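Local coordinates for protein beta-phenylalanine aminotransferase (PDB 4AO9) that probably catalyses the pyridoxal-5'-phosphate-dependent transfer of the amino group from beta-phenylalanine to a keto-acid acceptor, as a homodimeric class-III aminotransferase, at residues A[90-95]-A[421-426]; A[95-100]-A[285-290]; A[226-231]-A[262-267]; A[291-296]-A[325-330]. All coordinates share one frame; numbering follows the deposited sequence.

Interaction 1. Residues A[90-95]-A[421-426]; sequences ADFIAE and VVLSLP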
loop_
_atom_site.group_PDB
_atom_site.type_symbol
_atom_site.label_atom_id
_atom_site.label_comp_id
_atom_site.label_asym_id
_atom_site.label_seq_id
_atom_site.Cartn_x
_atom_site.Cartn_y
_atom_site.Cartn_z
ATOM N N ALA A 90 9.869 -26.137 9.835
ATOM C CA ALA A 90 10.902 -25.302 9.246
ATOM C C ALA A 90 10.261 -24.544 8.095
ATOM O O ALA A 90 9.605 -25.144 7.236
ATOM C CB ALA A 90 12.070 -26.153 8.745
ATOM N N ASP A 91 10.442 -23.226 8.110
ATOM C CA ASP A 91 9.835 -22.311 7.138
ATOM C C ASP A 91 10.687 -22.176 5.873
ATOM O O ASP A 91 11.764 -21.594 5.907
ATOM C CB ASP A 91 9.686 -20.941 7.800
ATOM C CG ASP A 91 9.172 -19.877 6.850
ATOM O OD1 ASP A 91 8.591 -20.230 5.805
ATOM O OD2 ASP A 91 9.358 -18.691 7.171
ATOM N N PHE A 92 10.166 -22.694 4.767
ATOM C CA PHE A 92 10.803 -22.576 3.458
ATOM C C PHE A 92 10.042 -21.677 2.488
ATOM O O PHE A 92 10.162 -21.814 1.274
ATOM C CB PHE A 92 11.044 -23.971 2.853
ATOM C CG PHE A 92 12.275 -24.639 3.378
ATOM C CD1 PHE A 92 12.256 -25.305 4.600
ATOM C CD2 PHE A 92 13.474 -24.557 2.668
ATOM C CE1 PHE A 92 13.410 -25.904 5.092
ATOM C CE2 PHE A 92 14.623 -25.157 3.149
ATOM C CZ PHE A 92 14.592 -25.825 4.367
ATOM N N ILE A 93 9.280 -20.737 3.034
ATOM C CA ILE A 93 8.571 -19.761 2.190
ATOM C C ILE A 93 8.804 -18.297 2.640
ATOM O O ILE A 93 8.839 -17.385 1.811
ATOM C CB ILE A 93 7.063 -20.161 2.001
ATOM C CG1 ILE A 93 6.295 -19.130 1.168
ATOM C CG2 ILE A 93 6.387 -20.387 3.345
ATOM C CD1 ILE A 93 6.851 -18.915 -0.252
ATOM N N ALA A 94 8.953 -18.067 3.940
ATOM C CA ALA A 94 9.444 -16.779 4.458
ATOM C C ALA A 94 8.772 -15.546 3.842
ATOM O O ALA A 94 9.437 -14.683 3.250
ATOM C CB ALA A 94 10.986 -16.710 4.326
ATOM N N GLU A 95 7.447 -15.495 3.990
ATOM C CA GLU A 95 6.613 -14.380 3.538
ATOM C C GLU A 95 6.871 -14.009 2.079
ATOM O O GLU A 95 6.935 -12.835 1.715
ATOM C CB GLU A 95 6.748 -13.189 4.494
ATOM C CG GLU A 95 5.538 -12.240 4.482
ATOM C CD GLU A 95 4.263 -12.911 4.941
ATOM O OE1 GLU A 95 3.565 -13.519 4.111
ATOM O OE2 GLU A 95 3.943 -12.820 6.139
ATOM N N VAL A 421 10.178 -21.977 -3.131
ATOM C CA VAL A 421 11.074 -22.193 -2.003
ATOM C C VAL A 421 11.932 -20.955 -1.810
ATOM O O VAL A 421 12.541 -20.461 -2.761
ATOM C CB VAL A 421 11.983 -23.416 -2.262
ATOM C CG1 VAL A 421 13.071 -23.547 -1.189
ATOM C CG2 VAL A 421 11.142 -24.677 -2.337
ATOM N N VAL A 422 11.972 -20.454 -0.577
ATOM C CA VAL A 422 12.614 -19.176 -0.282
ATOM C C VAL A 422 13.508 -19.351 0.935
ATOM O O VAL A 422 13.014 -19.681 2.013
ATOM C CB VAL A 422 11.546 -18.089 0.048
ATOM C CG1 VAL A 422 12.190 -16.761 0.450
ATOM C CG2 VAL A 422 10.580 -17.875 -1.122
ATOM N N LEU A 423 14.808 -19.130 0.770
ATOM C CA LEU A 423 15.715 -19.178 1.913
ATOM C C LEU A 423 15.649 -17.878 2.704
ATOM O O LEU A 423 15.449 -16.788 2.142
ATOM C CB LEU A 423 17.156 -19.468 1.464
ATOM C CG LEU A 423 17.602 -20.931 1.304
ATOM C CD1 LEU A 423 16.487 -21.952 0.967
ATOM C CD2 LEU A 423 18.777 -21.041 0.360
ATOM N N SER A 424 15.759 -18.009 4.021
ATOM C CA SER A 424 15.893 -16.873 4.923
ATOM C C SER A 424 17.147 -17.053 5.775
ATOM O O SER A 424 17.686 -18.166 5.866
ATOM C CB SER A 424 14.638 -16.725 5.789
ATOM O OG SER A 424 14.373 -17.921 6.505
ATOM N N LEU A 425 17.601 -15.974 6.410
ATOM C CA LEU A 425 18.878 -16.013 7.130
ATOM C C LEU A 425 18.982 -17.034 8.272
ATOM O O LEU A 425 20.051 -17.609 8.443
ATOM C CB LEU A 425 19.272 -14.622 7.628
ATOM C CG LEU A 425 19.531 -13.560 6.561
ATOM C CD1 LEU A 425 19.608 -12.188 7.205
ATOM C CD2 LEU A 425 20.804 -13.857 5.756
ATOM N N PRO A 426 17.907 -17.254 9.066
ATOM C CA PRO A 426 18.073 -18.209 10.183
ATOM C C PRO A 426 18.092 -19.681 9.784
ATOM O O PRO A 426 18.419 -20.519 10.625
ATOM C CB PRO A 426 16.870 -17.929 11.098
ATOM C CG PRO A 426 16.323 -16.613 10.641
ATOM C CD PRO A 426 16.649 -16.494 9.185
HETATM O O HOH W 1 13.221 -19.645 4.785
HETATM O O HOH W 2 11.895 -17.714 8.077
#
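Phe92 O and Val422 N form the one direct hydrogen bond between 90-95 and 421-426, 2.9 Å long with an N-H...O angle of 160°. The same Phe92 O receives a CA-H...O contact from Val421 CA at 3.4 Å. Waters extend the polar link: water 1 donates to Asp91 O and Val422 O and accepts from Ser424 OG, while water 2 donates to Asp91 OD2 and Ser424 OG. Asp91 OD1 takes both Ile93 N and Ala94 N from one face of its carboxylate, an Asx turn that fixes the bend after the strand. Val422 leads the apolar packing: its CB sits against Ile93 O at 3.3 Å, CG1, anti to the backbone N (chi1 176°), faces Ala94 CB at 4.1 Å, and CG2 meets Ile93 CD1 at 4.0 Å. Val421 CG1 lies at the Phe92 ring edge, 4.0 Å from Phe92 CD2. Ala94 CB also touches Ser424 CB. The contact is buried packing between the ends of strands 88-91 and 420-422, which belong to separate sheets. Tyr435 of helix 429-445 meets the Phe92 ring, strand 413-414 packs on Phe92 and Ile93, and strand 377-381 on Val421 and Val422.

Interaction 2. Residues A[95-100]-A[285-290]; sequences EYTAGV and LGKYIG. With PLP (pyridoxal-5'-phosphate), chain C.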
loop_
_atom_site.group_PDB
_atom_site.type_symbol
_atom_site.label_atom_id
_atom_site.label_comp_id
_atom_site.label_asym_id
_atom_site.label_seq_id
_atom_site.Cartn_x
_atom_site.Cartn_y
_atom_site.Cartn_z
ATOM N N GLU A 95 7.447 -15.495 3.990
ATOM C CA GLU A 95 6.613 -14.380 3.538
ATOM C C GLU A 95 6.871 -14.009 2.079
ATOM O O GLU A 95 6.935 -12.835 1.715
ATOM C CB GLU A 95 6.748 -13.189 4.494
ATOM C CG GLU A 95 5.538 -12.240 4.482
ATOM C CD GLU A 95 4.263 -12.911 4.941
ATOM O OE1 GLU A 95 3.565 -13.519 4.111
ATOM O OE2 GLU A 95 3.943 -12.820 6.139
ATOM N N TYR A 96 7.019 -15.038 1.247
ATOM C CA TYR A 96 7.149 -14.850 -0.196
ATOM C C TYR A 96 8.300 -13.900 -0.520
ATOM O O TYR A 96 8.190 -13.048 -1.395
ATOM C CB TYR A 96 5.797 -14.417 -0.824
ATOM C CG TYR A 96 4.850 -15.600 -0.917
ATOM C CD1 TYR A 96 4.118 -16.031 0.196
ATOM C CD2 TYR A 96 4.746 -16.335 -2.094
ATOM C CE1 TYR A 96 3.286 -17.158 0.123
ATOM C CE2 TYR A 96 3.913 -17.444 -2.176
ATOM C CZ TYR A 96 3.192 -17.849 -1.067
ATOM O OH TYR A 96 2.387 -18.958 -1.154
ATOM N N THR A 97 9.399 -14.094 0.218
ATOM C CA THR A 97 10.680 -13.351 0.130
ATOM C C THR A 97 10.787 -12.118 1.025
ATOM O O THR A 97 11.888 -11.616 1.233
ATOM C CB THR A 97 11.153 -12.980 -1.313
ATOM O OG1 THR A 97 10.453 -11.814 -1.774
ATOM C CG2 THR A 97 10.972 -14.128 -2.299
ATOM N N ALA A 98 9.666 -11.620 1.549
ATOM C CA ALA A 98 9.727 -10.462 2.446
ATOM C C ALA A 98 10.405 -10.803 3.774
ATOM O O ALA A 98 11.043 -9.947 4.392
ATOM C CB ALA A 98 8.321 -9.876 2.686
ATOM N N GLY A 99 10.276 -12.063 4.197
ATOM C CA GLY A 99 10.702 -12.500 5.534
ATOM C C GLY A 99 12.134 -13.012 5.611
ATOM O O GLY A 99 12.420 -13.984 6.305
ATOM N N VAL A 100 13.054 -12.332 4.932
ATOM C CA VAL A 100 14.437 -12.806 4.851
ATOM C C VAL A 100 15.131 -12.830 6.217
ATOM O O VAL A 100 16.119 -13.551 6.402
ATOM C CB VAL A 100 15.263 -12.003 3.797
ATOM C CG1 VAL A 100 15.683 -10.619 4.327
ATOM C CG2 VAL A 100 16.478 -12.811 3.329
ATOM N N LEU A 285 11.347 -1.643 -5.965
ATOM C CA LEU A 285 11.789 -2.462 -4.843
ATOM C C LEU A 285 10.633 -2.678 -3.880
ATOM O O LEU A 285 9.661 -1.922 -3.873
ATOM C CB LEU A 285 12.911 -1.740 -4.092
ATOM C CG LEU A 285 14.190 -1.434 -4.857
ATOM C CD1 LEU A 285 15.067 -0.517 -3.998
ATOM C CD2 LEU A 285 14.941 -2.710 -5.212
ATOM N N GLY A 286 10.750 -3.716 -3.059
ATOM C CA GLY A 286 9.732 -4.000 -2.067
ATOM C C GLY A 286 10.132 -5.147 -1.179
ATOM O O GLY A 286 11.323 -5.432 -0.979
ATOM N N LYS A 287 9.106 -5.801 -0.646
ATOM C CA LYS A 287 9.250 -6.982 0.235
ATOM C C LYS A 287 10.298 -6.716 1.364
ATOM O O LYS A 287 10.060 -5.865 2.223
ATOM C CB LYS A 287 9.395 -8.261 -0.608
ATOM C CG LYS A 287 7.982 -8.531 -1.210
ATOM C CD LYS A 287 7.841 -9.949 -1.738
ATOM C CE LYS A 287 6.467 -10.262 -2.349
ATOM N NZ LYS A 287 6.515 -10.109 -3.822
ATOM N N TYR A 288 11.436 -7.397 1.358
ATOM C CA TYR A 288 12.345 -7.366 2.520
ATOM C C TYR A 288 13.025 -6.025 2.819
ATOM O O TYR A 288 13.572 -5.834 3.905
ATOM C CB TYR A 288 13.441 -8.425 2.344
ATOM C CG TYR A 288 14.461 -7.986 1.309
ATOM C CD1 TYR A 288 14.202 -8.140 -0.054
ATOM C CD2 TYR A 288 15.658 -7.366 1.689
ATOM C CE1 TYR A 288 15.103 -7.704 -1.005
ATOM C CE2 TYR A 288 16.580 -6.933 0.734
ATOM C CZ TYR A 288 16.289 -7.116 -0.609
ATOM O OH TYR A 288 17.178 -6.664 -1.549
ATOM N N ILE A 289 13.035 -5.112 1.853
ATOM C CA ILE A 289 13.755 -3.853 2.025
ATOM C C ILE A 289 13.208 -3.020 3.196
ATOM O O ILE A 289 13.949 -2.254 3.806
ATOM C CB ILE A 289 13.830 -3.049 0.688
ATOM C CG1 ILE A 289 14.591 -3.835 -0.394
ATOM C CG2 ILE A 289 14.473 -1.687 0.901
ATOM C CD1 ILE A 289 16.111 -3.683 -0.357
ATOM N N GLY A 290 11.924 -3.199 3.536
ATOM C CA GLY A 290 11.332 -2.531 4.688
ATOM C C GLY A 290 11.491 -3.246 6.019
ATOM O O GLY A 290 10.769 -2.947 6.963
HETATM N N1 PLP C . 6.462 -7.346 -8.085
HETATM C C2 PLP C . 7.060 -8.491 -7.758
HETATM C C2A PLP C . 8.099 -9.041 -8.738
HETATM C C3 PLP C . 6.747 -9.134 -6.557
HETATM O O3 PLP C . 7.333 -10.197 -6.280
HETATM C C4 PLP C . 5.797 -8.606 -5.668
HETATM C C4A PLP C . 5.431 -9.262 -4.322
HETATM C C5 PLP C . 5.171 -7.409 -6.084
HETATM C C6 PLP C . 5.528 -6.812 -7.293
HETATM C C5A PLP C . 4.091 -6.730 -5.219
HETATM O O4P PLP C . 4.486 -6.249 -4.004
HETATM P P PLP C . 3.345 -6.052 -2.883
HETATM O O1P PLP C . 2.775 -7.482 -2.545
HETATM O O2P PLP C . 2.203 -5.150 -3.470
HETATM O O3P PLP C . 4.023 -5.365 -1.746
#
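The cofactor-lysine site of this fold-type I, class-III aminotransferase is where Tyr96, Thr97 and Ala98 line the side chain of Lys287, near the end of strand 282-286. Lys287 NZ is covalently joined to PLP C4A at 1.5 Å and makes a weak hydrogen bond to PLP O3. Class-III enzymes form an internal aldimine at this lysine, though the modelled length does not itself establish a double bond. No hydrogen bond links 95-100 to 285-290; the lysine is confined by packing, its CB 3.8 Å from Ala98 CB. Lys287 CD approaches Tyr96 O at 3.1 Å and Thr97 OG1 at 3.2 Å, before the chain bends at chi4 (97°) toward the cofactor. Thr97 OG1 is itself held by a 2.6 Å bond to Tyr96 O, in the carbonyl plane and on a lone pair, fixing the two oxygens beside CD. Thr320 of the second subunit packs on Lys287 and Ala98 and hydrogen-bonds PLP, placing the site at the dimer interface. Tyr288 turns its hydroxyl to Ser265, while its CB and CA serve this contact: Val100 CG1 lies 3.7 Å from Tyr288 CB, and Ala98 O receives a CA-H...O contact from Tyr288 CA at 3.4 Å.

Interaction 3. Residues A[226-231]-A[262-267]; sequences VEPMQG and VMTSRL. With PLP (pyridoxal-5'-phosphate), chain C.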
loop_
_atom_site.group_PDB
_atom_site.type_symbol
_atom_site.label_atom_id
_atom_site.label_comp_id
_atom_site.label_asym_id
_atom_site.label_seq_id
_atom_site.Cartn_x
_atom_site.Cartn_y
_atom_site.Cartn_z
ATOM N N VAL A 226 9.604 -5.227 -16.759
ATOM C CA VAL A 226 9.965 -6.644 -16.716
ATOM C C VAL A 226 10.660 -7.028 -15.410
ATOM O O VAL A 226 11.424 -6.239 -14.832
ATOM C CB VAL A 226 10.853 -7.010 -17.954
ATOM C CG1 VAL A 226 12.225 -6.344 -17.853
ATOM C CG2 VAL A 226 10.997 -8.535 -18.135
ATOM N N GLU A 227 10.392 -8.255 -14.968
ATOM C CA GLU A 227 11.165 -8.889 -13.892
ATOM C C GLU A 227 12.416 -9.537 -14.491
ATOM O O GLU A 227 12.297 -10.287 -15.453
ATOM C CB GLU A 227 10.337 -9.988 -13.233
ATOM C CG GLU A 227 9.036 -9.505 -12.554
ATOM C CD GLU A 227 8.048 -10.646 -12.424
ATOM O OE1 GLU A 227 8.125 -11.377 -11.405
ATOM O OE2 GLU A 227 7.233 -10.824 -13.362
ATOM N N PRO A 228 13.614 -9.263 -13.938
ATOM C CA PRO A 228 14.809 -9.936 -14.508
ATOM C C PRO A 228 14.823 -11.451 -14.262
ATOM O O PRO A 228 15.541 -12.177 -14.962
ATOM C CB PRO A 228 15.995 -9.242 -13.836
ATOM C CG PRO A 228 15.460 -8.052 -13.144
ATOM C CD PRO A 228 13.963 -8.159 -13.023
ATOM N N MET A 229 14.051 -11.905 -13.271
ATOM C CA MET A 229 13.651 -13.302 -13.117
ATOM C C MET A 229 12.202 -13.240 -12.683
ATOM O O MET A 229 11.891 -12.554 -11.702
ATOM C CB MET A 229 14.476 -14.011 -12.031
ATOM C CG MET A 229 14.008 -15.441 -11.760
ATOM S SD MET A 229 14.496 -16.124 -10.156
ATOM C CE MET A 229 13.305 -15.302 -9.089
ATOM N N GLN A 230 11.307 -13.907 -13.405
ATOM C CA GLN A 230 9.903 -13.905 -12.983
ATOM C C GLN A 230 9.742 -14.711 -11.710
ATOM O O GLN A 230 10.264 -15.823 -11.585
ATOM C CB GLN A 230 8.987 -14.432 -14.070
ATOM C CG GLN A 230 8.803 -13.453 -15.211
ATOM C CD GLN A 230 7.745 -13.902 -16.192
ATOM O OE1 GLN A 230 7.395 -15.085 -16.272
ATOM N NE2 GLN A 230 7.233 -12.959 -16.957
ATOM N N GLY A 231 9.031 -14.125 -10.757
ATOM C CA GLY A 231 8.840 -14.730 -9.437
ATOM C C GLY A 231 7.605 -15.602 -9.388
ATOM O O GLY A 231 7.695 -16.836 -9.376
ATOM N N VAL A 262 11.417 -6.048 -7.136
ATOM C CA VAL A 262 10.783 -6.271 -5.825
ATOM C C VAL A 262 11.261 -7.593 -5.224
ATOM O O VAL A 262 11.538 -7.666 -4.031
ATOM C CB VAL A 262 9.239 -6.200 -5.914
ATOM C CG1 VAL A 262 8.579 -6.709 -4.621
ATOM C CG2 VAL A 262 8.784 -4.773 -6.231
ATOM N N MET A 263 11.363 -8.622 -6.052
ATOM C CA MET A 263 11.937 -9.893 -5.611
ATOM C C MET A 263 13.436 -9.992 -5.934
ATOM O O MET A 263 14.244 -10.378 -5.087
ATOM C CB MET A 263 11.169 -11.047 -6.247
ATOM C CG MET A 263 11.286 -12.326 -5.498
ATOM S SD MET A 263 10.057 -13.472 -6.132
ATOM C CE MET A 263 8.607 -13.119 -5.151
ATOM N N THR A 264 13.830 -9.633 -7.151
ATOM C CA THR A 264 15.200 -9.928 -7.600
ATOM C C THR A 264 16.302 -9.084 -6.949
ATOM O O THR A 264 17.498 -9.394 -7.092
ATOM C CB THR A 264 15.351 -9.863 -9.139
ATOM O OG1 THR A 264 15.099 -8.535 -9.597
ATOM C CG2 THR A 264 14.386 -10.825 -9.835
ATOM N N SER A 265 15.936 -8.020 -6.230
ATOM C CA SER A 265 16.973 -7.195 -5.599
ATOM C C SER A 265 17.754 -7.969 -4.551
ATOM O O SER A 265 18.884 -7.622 -4.256
ATOM C CB SER A 265 16.388 -5.934 -4.978
ATOM O OG SER A 265 15.692 -6.272 -3.797
ATOM N N ARG A 266 17.149 -9.017 -3.998
ATOM C CA ARG A 266 17.849 -9.829 -2.984
ATOM C C ARG A 266 18.819 -10.862 -3.530
ATOM O O ARG A 266 19.534 -11.498 -2.744
ATOM C CB ARG A 266 16.884 -10.524 -2.010
ATOM C CG ARG A 266 15.689 -11.230 -2.616
ATOM C CD ARG A 266 14.818 -11.833 -1.508
ATOM N NE ARG A 266 15.415 -13.100 -1.156
ATOM C CZ ARG A 266 15.091 -13.908 -0.149
ATOM N NH1 ARG A 266 14.116 -13.636 0.724
ATOM N NH2 ARG A 266 15.782 -15.024 -0.028
ATOM N N LEU A 267 18.857 -11.024 -4.852
ATOM C CA LEU A 267 19.524 -12.183 -5.452
ATOM C C LEU A 267 21.033 -12.079 -5.603
ATOM O O LEU A 267 21.691 -13.050 -5.983
ATOM C CB LEU A 267 18.893 -12.515 -6.805
ATOM C CG LEU A 267 17.497 -13.103 -6.743
ATOM C CD1 LEU A 267 16.951 -13.222 -8.165
ATOM C CD2 LEU A 267 17.504 -14.459 -6.012
HETATM N N1 PLP C . 6.462 -7.346 -8.085
HETATM C C2 PLP C . 7.060 -8.491 -7.758
HETATM C C2A PLP C . 8.099 -9.041 -8.738
HETATM C C3 PLP C . 6.747 -9.134 -6.557
HETATM O O3 PLP C . 7.333 -10.197 -6.280
HETATM C C4 PLP C . 5.797 -8.606 -5.668
HETATM C C4A PLP C . 5.431 -9.262 -4.322
HETATM C C5 PLP C . 5.171 -7.409 -6.084
HETATM C C6 PLP C . 5.528 -6.812 -7.293
HETATM C C5A PLP C . 4.091 -6.730 -5.219
HETATM O O4P PLP C . 4.486 -6.249 -4.004
HETATM P P PLP C . 3.345 -6.052 -2.883
HETATM O O1P PLP C . 2.775 -7.482 -2.545
HETATM O O2P PLP C . 2.203 -5.150 -3.470
HETATM O O3P PLP C . 4.023 -5.365 -1.746
#
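Met229 and Thr264 bring the two backbones to 6.6 Å between CA atoms, and Gly231 and Met263 to 6.9 Å, so no backbone hydrogen bond spans 226-231 and 262-267 and side chains fill the gap. Thr264 does most of this work. Its CG2 points at the Met229 backbone, 3.6 Å from Met229 O. Its OG1, placed between the backbone N and the carbonyl carbon (chi1 64°), sits against the Pro228 ring at 3.6 Å from CG; the hydroxyl finds its polar partner in Glu261. Farther along, Met229 SD reaches Leu267 CD1 at 4.3 Å, with Leu377 of strand 377-381 and Leu272 of helix 272-276 packing on both residues. Met263 runs to the other end of the contact, where its SD lies 3.7 Å from Gly231 CA, which carries no side chain. Here the cofactor comes in. Val262 CG1 lies over the pyridine ring, 3.5 Å from PLP C4, and Met263 CE approaches PLP O3. Glu227 OE1 is close to the PLP methyl C2A and accepts from Gly231 N at 3.0 Å, nearly straight (169°) but from above the carboxylate plane; Glu227 OE2 accepts from Tyr179 N. With backbone N-H groups gripping both its oxygens, the Glu227 carboxylate is fixed in rotation beside the cofactor's C2A methyl. The chemistry across the contact is therefore apolar and shape-based, and the polar bonds probably help to position the pocket wall.

Interaction 4. Residues A[291-296]-A[325-330]; sequences GGMSFG and VMTMAA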
loop_
_atom_site.group_PDB
_atom_site.type_symbol
_atom_site.label_atom_id
_atom_site.label_comp_id
_atom_site.label_asym_id
_atom_site.label_seq_id
_atom_site.Cartn_x
_atom_site.Cartn_y
_atom_site.Cartn_z
ATOM N N GLY A 291 12.423 -4.191 6.086
ATOM C CA GLY A 291 12.729 -4.896 7.335
ATOM C C GLY A 291 11.641 -5.831 7.820
ATOM O O GLY A 291 11.642 -6.243 8.986
ATOM N N GLY A 292 10.719 -6.172 6.925
ATOM C CA GLY A 292 9.555 -6.977 7.262
ATOM C C GLY A 292 8.295 -6.159 7.472
ATOM O O GLY A 292 7.216 -6.714 7.663
ATOM N N MET A 293 8.425 -4.834 7.416
ATOM C CA MET A 293 7.293 -3.928 7.538
ATOM C C MET A 293 6.761 -3.559 6.148
ATOM O O MET A 293 7.483 -3.687 5.164
ATOM C CB MET A 293 7.721 -2.644 8.274
ATOM C CG MET A 293 8.441 -2.869 9.608
ATOM S SD MET A 293 7.382 -3.626 10.850
ATOM C CE MET A 293 6.081 -2.403 10.999
ATOM N N SER A 294 5.518 -3.087 6.077
ATOM C CA SER A 294 4.915 -2.619 4.819
ATOM C C SER A 294 5.880 -1.686 4.108
ATOM O O SER A 294 6.430 -0.763 4.721
ATOM C CB SER A 294 3.625 -1.855 5.104
ATOM O OG SER A 294 3.897 -0.682 5.859
ATOM N N PHE A 295 6.117 -1.934 2.825
ATOM C CA PHE A 295 7.150 -1.178 2.122
ATOM C C PHE A 295 7.101 -1.358 0.619
ATOM O O PHE A 295 6.791 -2.453 0.133
ATOM C CB PHE A 295 8.540 -1.646 2.596
ATOM C CG PHE A 295 9.671 -1.012 1.849
ATOM C CD1 PHE A 295 10.189 0.203 2.278
ATOM C CD2 PHE A 295 10.210 -1.617 0.712
ATOM C CE1 PHE A 295 11.218 0.819 1.582
ATOM C CE2 PHE A 295 11.228 -0.989 -0.010
ATOM C CZ PHE A 295 11.733 0.221 0.439
ATOM N N GLY A 296 7.424 -0.281 -0.100
ATOM C CA GLY A 296 7.855 -0.358 -1.497
ATOM C C GLY A 296 8.683 0.882 -1.798
ATOM O O GLY A 296 8.726 1.829 -0.997
ATOM N N VAL A 325 7.875 6.017 10.394
ATOM C CA VAL A 325 9.135 5.793 11.093
ATOM C C VAL A 325 9.430 4.341 11.413
ATOM O O VAL A 325 10.594 3.956 11.509
ATOM C CB VAL A 325 9.270 6.638 12.388
ATOM C CG1 VAL A 325 9.386 8.107 12.060
ATOM C CG2 VAL A 325 8.131 6.356 13.361
ATOM N N MET A 326 8.390 3.525 11.579
ATOM C CA MET A 326 8.631 2.119 11.903
ATOM C C MET A 326 9.248 1.368 10.726
ATOM O O MET A 326 10.234 0.655 10.893
ATOM C CB MET A 326 7.340 1.469 12.387
ATOM C CG MET A 326 6.909 2.029 13.745
ATOM S SD MET A 326 5.208 1.633 14.144
ATOM C CE MET A 326 5.356 -0.130 14.444
ATOM N N THR A 327 8.674 1.544 9.541
ATOM C CA THR A 327 9.259 0.992 8.314
ATOM C C THR A 327 10.665 1.533 8.061
ATOM O O THR A 327 11.574 0.770 7.743
ATOM C CB THR A 327 8.366 1.271 7.083
ATOM O OG1 THR A 327 7.094 0.620 7.276
ATOM C CG2 THR A 327 9.018 0.767 5.779
ATOM N N MET A 328 10.848 2.839 8.208
ATOM C CA MET A 328 12.158 3.448 7.948
ATOM C C MET A 328 13.212 2.876 8.899
ATOM O O MET A 328 14.333 2.577 8.480
ATOM C CB MET A 328 12.106 4.974 8.074
ATOM C CG MET A 328 11.112 5.683 7.135
ATOM S SD MET A 328 11.403 5.552 5.358
ATOM C CE MET A 328 10.325 4.195 4.892
ATOM N N ALA A 329 12.848 2.716 10.169
ATOM C CA ALA A 329 13.764 2.157 11.164
ATOM C C ALA A 329 14.050 0.680 10.887
ATOM O O ALA A 329 15.211 0.249 10.911
ATOM C CB ALA A 329 13.190 2.343 12.564
ATOM N N ALA A 330 13.004 -0.095 10.617
ATOM C CA ALA A 330 13.171 -1.538 10.426
ATOM C C ALA A 330 13.985 -1.830 9.175
ATOM O O ALA A 330 14.868 -2.696 9.181
ATOM C CB ALA A 330 11.816 -2.232 10.337
HETATM O O HOH W 3 4.903 -0.219 8.606
#
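Met293 and Ser294 dock on Thr327 in a loop-on-helix contact: the glycine-rich connection between strands 282-286 and 296-300 of the large seven-stranded sheet lies against the first turns of helix 325-337, next to the dimer interface. Thr327 is central. Its OG1 donates to Ser294 O at 3.0 Å, in the carbonyl plane with a C=O...O angle of 150°, and accepts from water 3 at 2.7 Å. That water also pairs with Ser294 OG, so Ser294 is tied to the helix both directly and through solvent. The methyl branch of Thr327, CG2, anti to the backbone N, enters at the edge of the Phe295 ring, 3.7 Å from CD1, the two side chains crossing at about a right angle. Asn324 OD1 accepts from Thr327 N and holds the start of this helix. Met293 supplies the apolar half. Bent at both chi2 and chi3, it folds along the helix: CB rests on Thr327 OG1, CG presses on Ala330 CB at 3.5 Å, and CE meets Met326 CE at 4.2 Å. Across the interface, Met293 and Met326 each pack on the other's counterpart in the second subunit. There Ser294 OG also makes a weak hydrogen bond with Ser294 OG of the second subunit, evidence that this loop lies near the molecular twofold. Gly291, at positive phi (69°), brings its backbone closely onto the helix, where Gly291 CA makes a CA-H...O contact of 3.6 Å with Ala330 O.

Interaction 2 occupies the middle of the set: its centre is 11 Å from interaction 1, 11 Å from interaction 3 and 10 Å from interaction 4, and it touches all three. Residues 90-95 run directly into 95-100, sharing Glu95, while 285-290 run on into 291-296. Along the chain interaction 1 closes the longest loop and encloses the others; interaction 3 is nested inside interaction 2, which closes before interaction 4 opens. Arg266 bonds to Thr97 O and Leu423 O, linking interactions 3, 2 and 1. Interactions 1, 2 and 4 border the second subunit, while interaction 3 lies within one subunit. Interaction 2, touching both PLP and the second subunit, sets the cofactor site at the dimer interface.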